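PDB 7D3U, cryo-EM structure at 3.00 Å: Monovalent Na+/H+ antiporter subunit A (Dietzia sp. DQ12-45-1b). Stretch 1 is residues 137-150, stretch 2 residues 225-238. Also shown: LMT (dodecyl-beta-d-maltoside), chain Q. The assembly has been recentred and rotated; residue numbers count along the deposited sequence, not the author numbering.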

# COMPACT_ATOMS: atom_id res chain seq x y z
N CYS B 137 19.55 -3.90 27.33
CA CYS B 137 19.62 -3.42 28.71
C CYS B 137 20.69 -2.35 28.87
O CYS B 137 20.50 -1.38 29.60
CB CYS B 137 19.88 -4.59 29.65
SG CYS B 137 20.34 -4.07 31.31
N SER B 138 21.81 -2.49 28.16
CA SER B 138 22.85 -1.48 28.22
C SER B 138 22.41 -0.19 27.56
O SER B 138 22.69 0.90 28.06
CB SER B 138 24.13 -2.00 27.57
OG SER B 138 25.13 -0.99 27.60
N PHE B 139 21.73 -0.29 26.41
CA PHE B 139 21.18 0.90 25.78
C PHE B 139 20.26 1.65 26.73
O PHE B 139 20.35 2.87 26.87
CB PHE B 139 20.44 0.53 24.50
CG PHE B 139 19.54 1.61 23.98
CD1 PHE B 139 20.05 2.68 23.28
CD2 PHE B 139 18.17 1.55 24.19
CE1 PHE B 139 19.22 3.68 22.81
CE2 PHE B 139 17.34 2.54 23.72
CZ PHE B 139 17.86 3.60 23.03
N PHE B 140 19.38 0.91 27.42
CA PHE B 140 18.45 1.57 28.33
C PHE B 140 19.15 2.11 29.57
O PHE B 140 18.69 3.09 30.16
CB PHE B 140 17.33 0.61 28.73
CG PHE B 140 16.13 0.70 27.86
CD1 PHE B 140 15.42 1.88 27.77
CD2 PHE B 140 15.71 -0.38 27.11
CE1 PHE B 140 14.31 1.98 26.97
CE2 PHE B 140 14.61 -0.29 26.31
CZ PHE B 140 13.90 0.89 26.24
N LEU B 141 20.25 1.49 29.98
CA LEU B 141 21.01 2.03 31.10
C LEU B 141 21.72 3.32 30.72
O LEU B 141 21.84 4.23 31.55
CB LEU B 141 22.01 1.00 31.61
CG LEU B 141 21.47 -0.00 32.63
CD1 LEU B 141 22.51 -1.05 32.95
CD2 LEU B 141 21.03 0.72 33.89
N ILE B 142 22.21 3.41 29.48
CA ILE B 142 22.84 4.65 29.05
C ILE B 142 21.80 5.74 28.81
O ILE B 142 22.08 6.92 29.03
CB ILE B 142 23.72 4.42 27.81
CG1 ILE B 142 24.67 3.24 28.03
CG2 ILE B 142 24.52 5.66 27.48
CD1 ILE B 142 25.57 3.41 29.22
N THR B 143 20.59 5.37 28.37
CA THR B 143 19.54 6.38 28.19
C THR B 143 19.15 7.05 29.50
O THR B 143 18.46 8.08 29.46
CB THR B 143 18.28 5.78 27.56
OG1 THR B 143 17.75 4.75 28.40
CG2 THR B 143 18.56 5.24 26.17
N LEU B 144 19.55 6.51 30.64
CA LEU B 144 19.32 7.19 31.91
C LEU B 144 20.22 8.42 32.00
O LEU B 144 20.96 8.77 31.07
CB LEU B 144 19.56 6.24 33.08
CG LEU B 144 18.54 5.11 33.23
CD1 LEU B 144 18.64 4.48 34.61
CD2 LEU B 144 17.14 5.61 32.98
N ALA B 145 20.15 9.10 33.15
CA ALA B 145 20.86 10.36 33.37
C ALA B 145 20.41 11.43 32.38
O ALA B 145 21.21 12.19 31.85
CB ALA B 145 22.38 10.16 33.31
N GLY B 146 19.10 11.48 32.14
CA GLY B 146 18.50 12.51 31.32
C GLY B 146 18.96 12.50 29.88
O GLY B 146 19.34 11.46 29.33
N PRO B 147 18.93 13.67 29.24
CA PRO B 147 19.34 13.76 27.83
C PRO B 147 20.84 13.86 27.63
O PRO B 147 21.28 13.96 26.48
CB PRO B 147 18.64 15.04 27.35
CG PRO B 147 18.06 15.70 28.59
CD PRO B 147 18.57 14.98 29.79
N LYS B 148 21.63 13.86 28.71
CA LYS B 148 23.08 13.87 28.56
C LYS B 148 23.56 12.65 27.79
O LYS B 148 24.57 12.72 27.08
CB LYS B 148 23.74 13.92 29.93
CG LYS B 148 24.24 15.30 30.32
CD LYS B 148 25.39 15.75 29.43
CE LYS B 148 26.04 17.01 29.97
NZ LYS B 148 27.11 17.52 29.07
N GLY B 149 22.86 11.52 27.91
CA GLY B 149 23.29 10.30 27.27
C GLY B 149 22.27 9.67 26.35
O GLY B 149 22.14 8.44 26.32
N THR B 150 21.54 10.49 25.60
CA THR B 150 20.63 9.93 24.61
C THR B 150 21.33 9.63 23.29
O THR B 150 20.95 8.70 22.59
CB THR B 150 19.45 10.86 24.36
OG1 THR B 150 18.72 10.43 23.21
CG2 THR B 150 19.93 12.28 24.14
C1 LMT Q . 10.82 -2.72 25.90
C2 LMT Q . 10.19 -1.65 26.74
C3 LMT Q . 10.55 -0.24 26.41
C4 LMT Q . 10.32 0.58 27.65
C5 LMT Q . 10.35 2.03 27.32
C6 LMT Q . 10.55 2.88 28.52
C7 LMT Q . 10.14 4.29 28.22
C8 LMT Q . 10.69 5.20 29.26
C9 LMT Q . 12.16 5.45 29.14
C10 LMT Q . 12.50 6.56 30.10
C11 LMT Q . 13.80 7.20 29.75
C12 LMT Q . 14.11 8.35 30.66
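Stretch 2 (225-238) DAMVAATPVSAYLH

Stretch 2 enters as a run of turns and loop, becomes helical at Thr-231 with Ala-230 in the N-cap position, stays helical through His-238 and continues beyond it. Its helix runs nearly antiparallel to the helix of residues 137-142: the N-to-C directions differ by 154° (signed crossing angle -154°), and the axes come no closer than 11.0 Å. At that spacing side chains must fill the gap, and the backbones meet most tightly before the second helix begins, where the CA atoms of Ile-142 and Ala-229 are 5.2 Å apart.

Ile-142 is the hub. Its CA-to-CB bond points sideways, but with both chi angles in m the end of the side chain comes nearer stretch 2. There Ile-142 CD1 lies 3.7 Å from Ala-229 CB, 3.9 Å from Ala-226 CB and 4.3 Å from Leu-237 CD1, so one methyl touches both the loop and the helix. Ala-226 O lies 3.6 Å from Ile-142 CD1, so backbone as well as side chain meets this methyl.

Val-228 covers almost as much surface from the other side of the contact. Val-228 CG2 is 4.1 Å from Ile-142 CG2 and 3.5 Å from Gly-149 CA. Glycine is what makes that second approach possible: an ideal CB on Gly-149 would point toward stretch 2 and stand 2.7 Å from Val-228 CG2, a clash. Val-228 CG1 also lies 4.0 Å from Lys-148 O.

Leu-141 carries the packing onto the helix, Leu-141 CD1 meeting Val-233 CG1 at 3.3 Å, both CA-to-CB bonds pointing toward the opposing stretch. One helical turn farther along, Leu-237 CD1 reaches Ser-138 OG at 3.2 Å, a snug contact of methyl and hydroxyl.

No hydrogen bond crosses between the stretches; the rule to read here is shape, with branched side chains packed against one another and, where the backbones come closest, against Ala-229 and Gly-149.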

# COMPACT_ATOMS: atom_id res chain seq x y z
N ASP B 225 32.24 7.57 25.71
CA ASP B 225 31.10 8.47 25.87
C ASP B 225 29.96 7.85 26.65
O ASP B 225 29.22 8.57 27.33
CB ASP B 225 30.59 8.95 24.51
CG ASP B 225 30.19 7.81 23.60
OD1 ASP B 225 30.38 6.64 23.99
OD2 ASP B 225 29.68 8.08 22.49
N ALA B 226 29.82 6.52 26.63
CA ALA B 226 28.81 5.85 27.45
C ALA B 226 29.11 6.06 28.93
O ALA B 226 28.35 5.62 29.80
CB ALA B 226 28.75 4.36 27.14
N MET B 227 30.23 6.73 29.22
CA MET B 227 30.54 7.16 30.58
C MET B 227 29.58 8.22 31.09
O MET B 227 29.63 8.56 32.28
CB MET B 227 31.97 7.70 30.63
CG MET B 227 33.01 6.70 30.16
SD MET B 227 32.94 5.16 31.10
CE MET B 227 32.97 5.81 32.77
N VAL B 228 28.70 8.76 30.23
CA VAL B 228 27.70 9.72 30.70
C VAL B 228 26.74 9.09 31.69
O VAL B 228 26.06 9.81 32.43
CB VAL B 228 26.93 10.30 29.50
CG1 VAL B 228 27.85 11.15 28.64
CG2 VAL B 228 26.33 9.18 28.68
N ALA B 229 26.68 7.76 31.75
CA ALA B 229 25.77 7.08 32.66
C ALA B 229 26.35 7.05 34.07
O ALA B 229 27.52 7.38 34.30
CB ALA B 229 25.49 5.67 32.17
N ALA B 230 25.51 6.65 35.02
CA ALA B 230 25.91 6.60 36.42
C ALA B 230 27.10 5.66 36.61
O ALA B 230 27.24 4.66 35.91
CB ALA B 230 24.74 6.16 37.30
N THR B 231 27.95 5.99 37.58
CA THR B 231 29.18 5.25 37.80
C THR B 231 28.99 3.80 38.26
O THR B 231 29.89 2.98 38.00
CB THR B 231 30.09 5.99 38.78
OG1 THR B 231 30.44 7.28 38.24
CG2 THR B 231 31.35 5.21 39.08
N PRO B 232 27.90 3.41 38.93
CA PRO B 232 27.73 1.97 39.19
C PRO B 232 27.42 1.17 37.94
O PRO B 232 27.93 0.05 37.80
CB PRO B 232 26.57 1.93 40.20
CG PRO B 232 26.55 3.26 40.80
CD PRO B 232 26.91 4.19 39.69
N VAL B 233 26.60 1.70 37.03
CA VAL B 233 26.36 0.98 35.79
C VAL B 233 27.63 0.96 34.95
O VAL B 233 27.87 0.02 34.20
CB VAL B 233 25.17 1.60 35.01
CG1 VAL B 233 25.01 0.92 33.67
CG2 VAL B 233 23.90 1.55 35.82
N SER B 234 28.47 1.98 35.10
CA SER B 234 29.78 1.96 34.44
C SER B 234 30.67 0.88 35.05
O SER B 234 31.38 0.18 34.33
CB SER B 234 30.44 3.32 34.54
OG SER B 234 30.03 4.17 33.48
N ALA B 235 30.64 0.74 36.37
CA ALA B 235 31.40 -0.31 37.04
C ALA B 235 30.98 -1.68 36.53
O ALA B 235 31.82 -2.51 36.20
CB ALA B 235 31.21 -0.22 38.55
N TYR B 236 29.67 -1.92 36.47
CA TYR B 236 29.20 -3.21 35.99
C TYR B 236 29.54 -3.41 34.52
O TYR B 236 30.11 -4.44 34.14
CB TYR B 236 27.69 -3.33 36.20
CG TYR B 236 27.22 -4.76 36.28
CD1 TYR B 236 28.08 -5.78 36.68
CD2 TYR B 236 25.92 -5.11 35.95
CE1 TYR B 236 27.66 -7.08 36.75
CE2 TYR B 236 25.49 -6.41 36.02
CZ TYR B 236 26.36 -7.40 36.42
OH TYR B 236 25.94 -8.70 36.49
N LEU B 237 29.23 -2.42 33.67
CA LEU B 237 29.45 -2.54 32.24
C LEU B 237 30.92 -2.71 31.90
O LEU B 237 31.25 -3.30 30.86
CB LEU B 237 28.88 -1.30 31.54
CG LEU B 237 28.57 -1.34 30.05
CD1 LEU B 237 27.36 -0.47 29.78
CD2 LEU B 237 29.75 -0.85 29.25
N HIS B 238 31.82 -2.22 32.75
CA HIS B 238 33.24 -2.33 32.50
C HIS B 238 33.90 -3.51 33.20
O HIS B 238 34.88 -4.05 32.69
CB HIS B 238 33.96 -1.04 32.91
CG HIS B 238 33.69 0.12 32.00
ND1 HIS B 238 32.44 0.39 31.49
CD2 HIS B 238 34.52 1.07 31.51
CE1 HIS B 238 32.51 1.46 30.72
NE2 HIS B 238 33.76 1.89 30.72